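Local coordinates for protein Non-ribosomal peptide synthetase (Methanobrevibacter ruminantium, PDB 6VTJ) that probably carries a peptide on the phosphopantetheine arm of its carrier domain and releases it by NAD(P)H-dependent reduction in its reductase domain, at residues Leu124-Gly136 with Phe146-Leu158. Numbering follows the deposited sequence.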
ATOM      1  N   LEU A 124      10.055 -17.479  18.536  1.00 38.47           N
ATOM      2  CA  LEU A 124      10.855 -16.393  19.084  1.00 35.57           C
ATOM      3  C   LEU A 124       9.981 -15.541  20.000  1.00 41.34           C
ATOM      4  O   LEU A 124       8.754 -15.532  19.883  1.00 44.05           O
ATOM      5  CB  LEU A 124      11.447 -15.536  17.956  1.00 38.17           C
ATOM      6  CG  LEU A 124      12.175 -16.262  16.811  1.00 38.28           C
ATOM      7  CD1 LEU A 124      12.474 -15.309  15.636  1.00 37.76           C
ATOM      8  CD2 LEU A 124      13.471 -16.927  17.307  1.00 37.39           C
ATOM      9  N   GLU A 125      10.611 -14.839  20.938  1.00 38.49           N
ATOM     10  CA  GLU A 125       9.859 -13.959  21.823  1.00 42.76           C
ATOM     11  C   GLU A 125       9.764 -12.567  21.213  1.00 38.98           C
ATOM     12  O   GLU A 125      10.733 -12.061  20.647  1.00 38.68           O
ATOM     13  CB  GLU A 125      10.503 -13.875  23.205  1.00 45.70           C
ATOM     14  CG  GLU A 125      10.179 -15.046  24.111  1.00 51.07           C
ATOM     15  CD  GLU A 125      11.060 -15.076  25.355  1.00 67.26           C
ATOM     16  OE1 GLU A 125      12.196 -14.549  25.291  1.00 64.05           O
ATOM     17  OE2 GLU A 125      10.622 -15.635  26.389  1.00 70.96           O
ATOM     18  N   LEU A 126       8.583 -11.956  21.321  1.00 37.42           N
ATOM     19  CA  LEU A 126       8.411 -10.592  20.827  1.00 34.91           C
ATOM     20  C   LEU A 126       9.203  -9.596  21.669  1.00 33.88           C
ATOM     21  O   LEU A 126       9.986  -8.803  21.135  1.00 37.19           O
ATOM     22  CB  LEU A 126       6.925 -10.233  20.814  1.00 39.61           C
ATOM     23  CG  LEU A 126       6.479  -9.009  20.027  1.00 36.18           C
ATOM     24  CD1 LEU A 126       6.762  -9.213  18.573  1.00 31.12           C
ATOM     25  CD2 LEU A 126       4.998  -8.781  20.242  1.00 37.02           C
ATOM     26  N   GLY A 127       9.017  -9.621  22.990  1.00 37.72           N
ATOM     27  CA  GLY A 127       9.776  -8.704  23.822  1.00 34.60           C
ATOM     28  C   GLY A 127       9.260  -7.276  23.705  1.00 38.06           C
ATOM     29  O   GLY A 127       8.081  -7.028  23.438  1.00 34.56           O
ATOM     30  N   ASN A 128      10.163  -6.320  23.907  1.00 35.08           N
ATOM     31  CA  ASN A 128       9.829  -4.918  23.724  1.00 32.79           C
ATOM     32  C   ASN A 128       9.986  -4.527  22.263  1.00 32.29           C
ATOM     33  O   ASN A 128      10.955  -4.910  21.602  1.00 32.66           O
ATOM     34  CB  ASN A 128      10.721  -4.036  24.590  1.00 33.40           C
ATOM     35  CG  ASN A 128      10.653  -4.400  26.054  1.00 37.45           C
ATOM     36  OD1 ASN A 128       9.600  -4.798  26.572  1.00 37.69           O
ATOM     37  ND2 ASN A 128      11.783  -4.285  26.729  1.00 37.26           N
ATOM     38  N   VAL A 129       9.055  -3.721  21.766  1.00 32.45           N
ATOM     39  CA  VAL A 129       8.959  -3.438  20.338  1.00 30.53           C
ATOM     40  C   VAL A 129       9.305  -1.982  20.073  1.00 28.83           C
ATOM     41  O   VAL A 129       8.878  -1.093  20.811  1.00 31.52           O
ATOM     42  CB  VAL A 129       7.549  -3.774  19.818  1.00 29.48           C
ATOM     43  CG1 VAL A 129       7.278  -3.081  18.455  1.00 25.48           C
ATOM     44  CG2 VAL A 129       7.389  -5.290  19.740  1.00 29.15           C
ATOM     45  N   LEU A 130      10.091  -1.746  19.032  1.00 27.48           N
ATOM     46  CA  LEU A 130      10.202  -0.438  18.403  1.00 30.38           C
ATOM     47  C   LEU A 130       9.259  -0.438  17.201  1.00 29.54           C
ATOM     48  O   LEU A 130       9.500  -1.142  16.218  1.00 30.08           O
ATOM     49  CB  LEU A 130      11.639  -0.151  17.976  1.00 29.26           C
ATOM     50  CG  LEU A 130      11.747   1.091  17.092  1.00 32.03           C
ATOM     51  CD1 LEU A 130      11.338   2.288  17.914  1.00 29.23           C
ATOM     52  CD2 LEU A 130      13.138   1.267  16.517  1.00 26.23           C
ATOM     53  N   LEU A 131       8.181   0.330  17.284  1.00 26.30           N
ATOM     54  CA  LEU A 131       7.208   0.461  16.212  1.00 30.59           C
ATOM     55  C   LEU A 131       7.406   1.781  15.470  1.00 26.39           C
ATOM     56  O   LEU A 131       7.365   2.867  16.080  1.00 30.15           O
ATOM     57  CB  LEU A 131       5.786   0.383  16.775  1.00 25.30           C
ATOM     58  CG  LEU A 131       4.636   0.684  15.819  1.00 25.27           C
ATOM     59  CD1 LEU A 131       4.597  -0.310  14.652  1.00 25.21           C
ATOM     60  CD2 LEU A 131       3.300   0.671  16.578  1.00 23.65           C
ATOM     61  N   THR A 132       7.592   1.685  14.159  1.00 26.16           N
ATOM     62  CA  THR A 132       7.549   2.853  13.295  1.00 28.87           C
ATOM     63  C   THR A 132       6.182   2.929  12.637  1.00 30.24           C
ATOM     64  O   THR A 132       5.533   1.909  12.409  1.00 29.21           O
ATOM     65  CB  THR A 132       8.629   2.829  12.196  1.00 27.28           C
ATOM     66  OG1 THR A 132       8.276   1.882  11.174  1.00 29.11           O
ATOM     67  CG2 THR A 132      10.005   2.523  12.754  1.00 28.18           C
ATOM     68  N   GLY A 133       5.764   4.152  12.324  1.00 29.06           N
ATOM     69  CA  GLY A 133       4.494   4.372  11.673  1.00 27.73           C
ATOM     70  C   GLY A 133       3.296   4.245  12.582  1.00 34.95           C
ATOM     71  O   GLY A 133       2.205   3.892  12.112  1.00 32.67           O
ATOM     72  N   ALA A 134       3.461   4.531  13.877  1.00 33.22           N
ATOM     73  CA  ALA A 134       2.376   4.307  14.829  1.00 32.78           C
ATOM     74  C   ALA A 134       1.158   5.190  14.566  1.00 34.64           C
ATOM     75  O   ALA A 134       0.087   4.910  15.109  1.00 34.87           O
ATOM     76  CB  ALA A 134       2.877   4.534  16.258  1.00 36.10           C
ATOM     77  N   THR A 135       1.286   6.247  13.758  1.00 31.80           N
ATOM     78  CA  THR A 135       0.175   7.153  13.496  1.00 32.23           C
ATOM     79  C   THR A 135      -0.584   6.822  12.224  1.00 38.65           C
ATOM     80  O   THR A 135      -1.598   7.471  11.945  1.00 37.31           O
ATOM     81  CB  THR A 135       0.662   8.603  13.400  1.00 34.83           C
ATOM     82  OG1 THR A 135       1.648   8.715  12.366  1.00 37.74           O
ATOM     83  CG2 THR A 135       1.272   9.021  14.703  1.00 33.99           C
ATOM     84  N   GLY A 136      -0.105   5.869  11.427  1.00 35.16           N
ATOM     85  CA  GLY A 136      -0.841   5.458  10.254  1.00 32.92           C
ATOM     86  C   GLY A 136      -1.887   4.443  10.631  1.00 30.79           C
ATOM     87  O   GLY A 136      -1.951   3.976  11.770  1.00 29.06           O
ATOM     88  N   PHE A 146      -0.840  -4.645  20.489  1.00 28.93           N
ATOM     89  CA  PHE A 146       0.284  -4.913  21.378  1.00 29.54           C
ATOM     90  C   PHE A 146      -0.110  -4.622  22.818  1.00 31.04           C
ATOM     91  O   PHE A 146       0.164  -5.415  23.720  1.00 32.83           O
ATOM     92  CB  PHE A 146       1.508  -4.085  20.973  1.00 22.44           C
ATOM     93  CG  PHE A 146       2.731  -4.376  21.804  1.00 30.67           C
ATOM     94  CD1 PHE A 146       2.929  -3.735  23.026  1.00 30.47           C
ATOM     95  CD2 PHE A 146       3.667  -5.313  21.385  1.00 26.21           C
ATOM     96  CE1 PHE A 146       4.059  -4.018  23.805  1.00 31.37           C
ATOM     97  CE2 PHE A 146       4.796  -5.597  22.162  1.00 30.23           C
ATOM     98  CZ  PHE A 146       4.988  -4.947  23.370  1.00 32.29           C
ATOM     99  N   ILE A 147      -0.738  -3.466  23.046  1.00 28.57           N
ATOM    100  CA  ILE A 147      -1.247  -3.129  24.371  1.00 32.98           C
ATOM    101  C   ILE A 147      -2.144  -4.237  24.882  1.00 35.36           C
ATOM    102  O   ILE A 147      -2.053  -4.640  26.049  1.00 35.01           O
ATOM    103  CB  ILE A 147      -2.005  -1.789  24.325  1.00 31.41           C
ATOM    104  CG1 ILE A 147      -1.048  -0.625  24.090  1.00 32.17           C
ATOM    105  CG2 ILE A 147      -2.804  -1.561  25.586  1.00 32.43           C
ATOM    106  CD1 ILE A 147      -1.747   0.554  23.415  1.00 32.80           C
ATOM    107  N   LYS A 148      -3.028  -4.745  24.016  1.00 32.82           N
ATOM    108  CA  LYS A 148      -4.076  -5.643  24.484  1.00 33.03           C
ATOM    109  C   LYS A 148      -3.605  -7.072  24.687  1.00 39.56           C
ATOM    110  O   LYS A 148      -4.223  -7.793  25.477  1.00 42.27           O
ATOM    111  CB  LYS A 148      -5.257  -5.652  23.513  1.00 33.40           C
ATOM    112  CG  LYS A 148      -6.126  -4.424  23.584  1.00 35.30           C
ATOM    113  CD  LYS A 148      -7.449  -4.666  22.883  1.00 39.75           C
ATOM    114  N   SER A 149      -2.535  -7.504  24.008  1.00 36.91           N
ATOM    115  CA  SER A 149      -2.201  -8.923  23.962  1.00 39.46           C
ATOM    116  C   SER A 149      -0.753  -9.251  24.274  1.00 42.27           C
ATOM    117  O   SER A 149      -0.413 -10.436  24.308  1.00 45.51           O
ATOM    118  CB  SER A 149      -2.526  -9.509  22.580  1.00 41.48           C
ATOM    119  OG  SER A 149      -3.710  -8.944  22.067  1.00 49.85           O
ATOM    120  N   GLU A 150       0.107  -8.266  24.478  1.00 38.17           N
ATOM    121  CA  GLU A 150       1.507  -8.517  24.753  1.00 37.75           C
ATOM    122  C   GLU A 150       1.869  -7.925  26.102  1.00 38.55           C
ATOM    123  O   GLU A 150       1.147  -7.089  26.647  1.00 39.87           O
ATOM    124  CB  GLU A 150       2.403  -7.928  23.653  1.00 39.61           C
ATOM    125  CG  GLU A 150       2.104  -8.515  22.296  1.00 42.25           C
ATOM    126  CD  GLU A 150       2.350 -10.027  22.256  1.00 45.61           C
ATOM    127  OE1 GLU A 150       3.331 -10.487  22.898  1.00 47.34           O
ATOM    128  OE2 GLU A 150       1.567 -10.735  21.578  1.00 43.80           O
ATOM    129  N   GLU A 151       3.021  -8.345  26.625  1.00 40.85           N
ATOM    130  CA  GLU A 151       3.408  -7.985  27.979  1.00 39.49           C
ATOM    131  C   GLU A 151       4.479  -6.900  28.051  1.00 40.66           C
ATOM    132  O   GLU A 151       4.589  -6.231  29.085  1.00 46.99           O
ATOM    133  CB  GLU A 151       3.893  -9.232  28.730  1.00 41.23           C
ATOM    134  CG  GLU A 151       2.769 -10.168  29.162  1.00 44.91           C
ATOM    135  N   GLY A 152       5.253  -6.692  27.000  1.00 40.99           N
ATOM    136  CA  GLY A 152       6.403  -5.812  27.074  1.00 37.99           C
ATOM    137  C   GLY A 152       6.071  -4.344  26.874  1.00 38.98           C
ATOM    138  O   GLY A 152       4.925  -3.904  26.997  1.00 41.33           O
ATOM    139  N   LYS A 153       7.114  -3.574  26.587  1.00 37.65           N
ATOM    140  CA  LYS A 153       7.009  -2.151  26.296  1.00 39.20           C
ATOM    141  C   LYS A 153       7.003  -1.938  24.788  1.00 33.32           C
ATOM    142  O   LYS A 153       7.562  -2.741  24.036  1.00 34.30           O
ATOM    143  CB  LYS A 153       8.182  -1.377  26.899  1.00 37.98           C
ATOM    144  CG  LYS A 153       8.138  -1.180  28.398  1.00 47.64           C
ATOM    145  CD  LYS A 153       9.025  -0.018  28.809  1.00 45.50           C
ATOM    146  CE  LYS A 153      10.463  -0.250  28.382  1.00 48.97           C
ATOM    147  NZ  LYS A 153      11.389   0.736  29.016  1.00 56.49           N
ATOM    148  N   ILE A 154       6.398  -0.838  24.347  1.00 31.53           N
ATOM    149  CA  ILE A 154       6.395  -0.488  22.931  1.00 31.71           C
ATOM    150  C   ILE A 154       6.831   0.969  22.771  1.00 30.29           C
ATOM    151  O   ILE A 154       6.179   1.887  23.284  1.00 31.61           O
ATOM    152  CB  ILE A 154       5.024  -0.741  22.282  1.00 28.78           C
ATOM    153  CG1 ILE A 154       5.079  -0.438  20.785  1.00 31.63           C
ATOM    154  CG2 ILE A 154       3.923   0.081  22.936  1.00 28.67           C
ATOM    155  CD1 ILE A 154       3.939  -1.064  20.021  1.00 30.07           C
ATOM    156  N   TYR A 155       7.944   1.170  22.080  1.00 30.05           N
ATOM    157  CA  TYR A 155       8.451   2.482  21.713  1.00 30.20           C
ATOM    158  C   TYR A 155       7.888   2.862  20.352  1.00 32.69           C
ATOM    159  O   TYR A 155       8.049   2.111  19.392  1.00 33.56           O
ATOM    160  CB  TYR A 155       9.976   2.458  21.626  1.00 28.03           C
ATOM    161  CG  TYR A 155      10.695   2.152  22.923  1.00 38.19           C
ATOM    162  CD1 TYR A 155      10.719   0.864  23.446  1.00 33.80           C
ATOM    163  CD2 TYR A 155      11.376   3.158  23.612  1.00 40.23           C
ATOM    164  CE1 TYR A 155      11.396   0.583  24.636  1.00 44.61           C
ATOM    165  CE2 TYR A 155      12.051   2.890  24.798  1.00 41.82           C
ATOM    166  CZ  TYR A 155      12.056   1.601  25.304  1.00 46.00           C
ATOM    167  OH  TYR A 155      12.724   1.335  26.474  1.00 46.49           O
ATOM    168  N   CYS A 156       7.280   4.036  20.251  1.00 30.02           N
ATOM    169  CA  CYS A 156       6.651   4.471  19.004  1.00 31.77           C
ATOM    170  C   CYS A 156       7.398   5.688  18.495  1.00 36.41           C
ATOM    171  O   CYS A 156       7.370   6.741  19.137  1.00 35.67           O
ATOM    172  CB  CYS A 156       5.176   4.798  19.208  1.00 30.77           C
ATOM    173  SG  CYS A 156       4.229   3.469  19.955  1.00 33.44           S
ATOM    174  N   MET A 157       8.043   5.556  17.343  1.00 36.16           N
ATOM    175  CA  MET A 157       8.804   6.665  16.779  1.00 38.56           C
ATOM    176  C   MET A 157       7.928   7.482  15.833  1.00 38.58           C
ATOM    177  O   MET A 157       7.397   6.947  14.856  1.00 40.55           O
ATOM    178  CB  MET A 157      10.044   6.162  16.046  1.00 40.13           C
ATOM    179  CG  MET A 157      11.052   7.269  15.794  1.00 44.71           C
ATOM    180  SD  MET A 157      12.314   6.831  14.584  1.00 52.69           S
ATOM    181  CE  MET A 157      13.199   5.563  15.469  1.00 36.22           C
ATOM    182  N   LEU A 158       7.815   8.763  16.090  1.00 35.82           N
ATOM    183  CA  LEU A 158       7.043   9.641  15.282  1.00 35.84           C
ATOM    184  C   LEU A 158       7.467  11.105  15.352  1.00 39.20           C
ATOM    185  O   LEU A 158       8.144  11.506  16.246  1.00 33.73           O
ATOM    186  CB  LEU A 158       5.601   9.519  15.673  1.00 33.83           C
ATOM    187  CG  LEU A 158       5.162   9.880  17.072  1.00 41.86           C
ATOM    188  CD1 LEU A 158       5.000  11.343  17.280  1.00 37.19           C
ATOM    189  CD2 LEU A 158       3.966   9.148  17.567  1.00 36.52           C
TER
HETATM  190  O   HOH W   1       6.238 -12.165  23.731  1.00 46.47           O
HETATM  191  O   HOH W   2       6.032  -8.490  24.542  1.00 39.63           O
HETATM  192  O   HOH W   3       5.881   4.828  15.328  1.00 37.96           O
HETATM  193  O   HOH W   4       7.618   6.180  12.301  1.00 29.59           O
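N128 OD1 accepts a hydrogen bond from the backbone N of K153 at 2.8 Å, almost straight at 178°. The donor sits above the carbonyl plane. CG of N128 is anti to its carbonyl carbon (chi1 -56°), which sets the amide beside K153. ND2 is held by P210 O. With an alanine here, K153 N and P210 O would probably both lose their partner. From this point strands 129-132 and 154-158 run parallel. V129 N bonds to K153 O, Y155 N to V129 O, L131 N to Y155 O and M157 N to L131 O. V129, L131, I154 and C156 share one face. There V129 CG2 lies 3.6 Å from F146 CE2, and L131 CD2 rests on I154 CD1 at 3.9 Å. L126 CD2, from the preceding loop, reaches the ring edge. A134 CB, from the following turn, covers C156 CB. On the other face L130 CD1 packs on Y155 CB at 4.0 Å, and Y155 OH bonds to E209. At the C-terminal end of the pairing, water 3 joins L131 O and M157 O to A134 N. Helix 137-149 links the strands in the first beta-alpha-beta unit of a Rossmann-type fold, whose glycine-rich turn typically binds NADP(H).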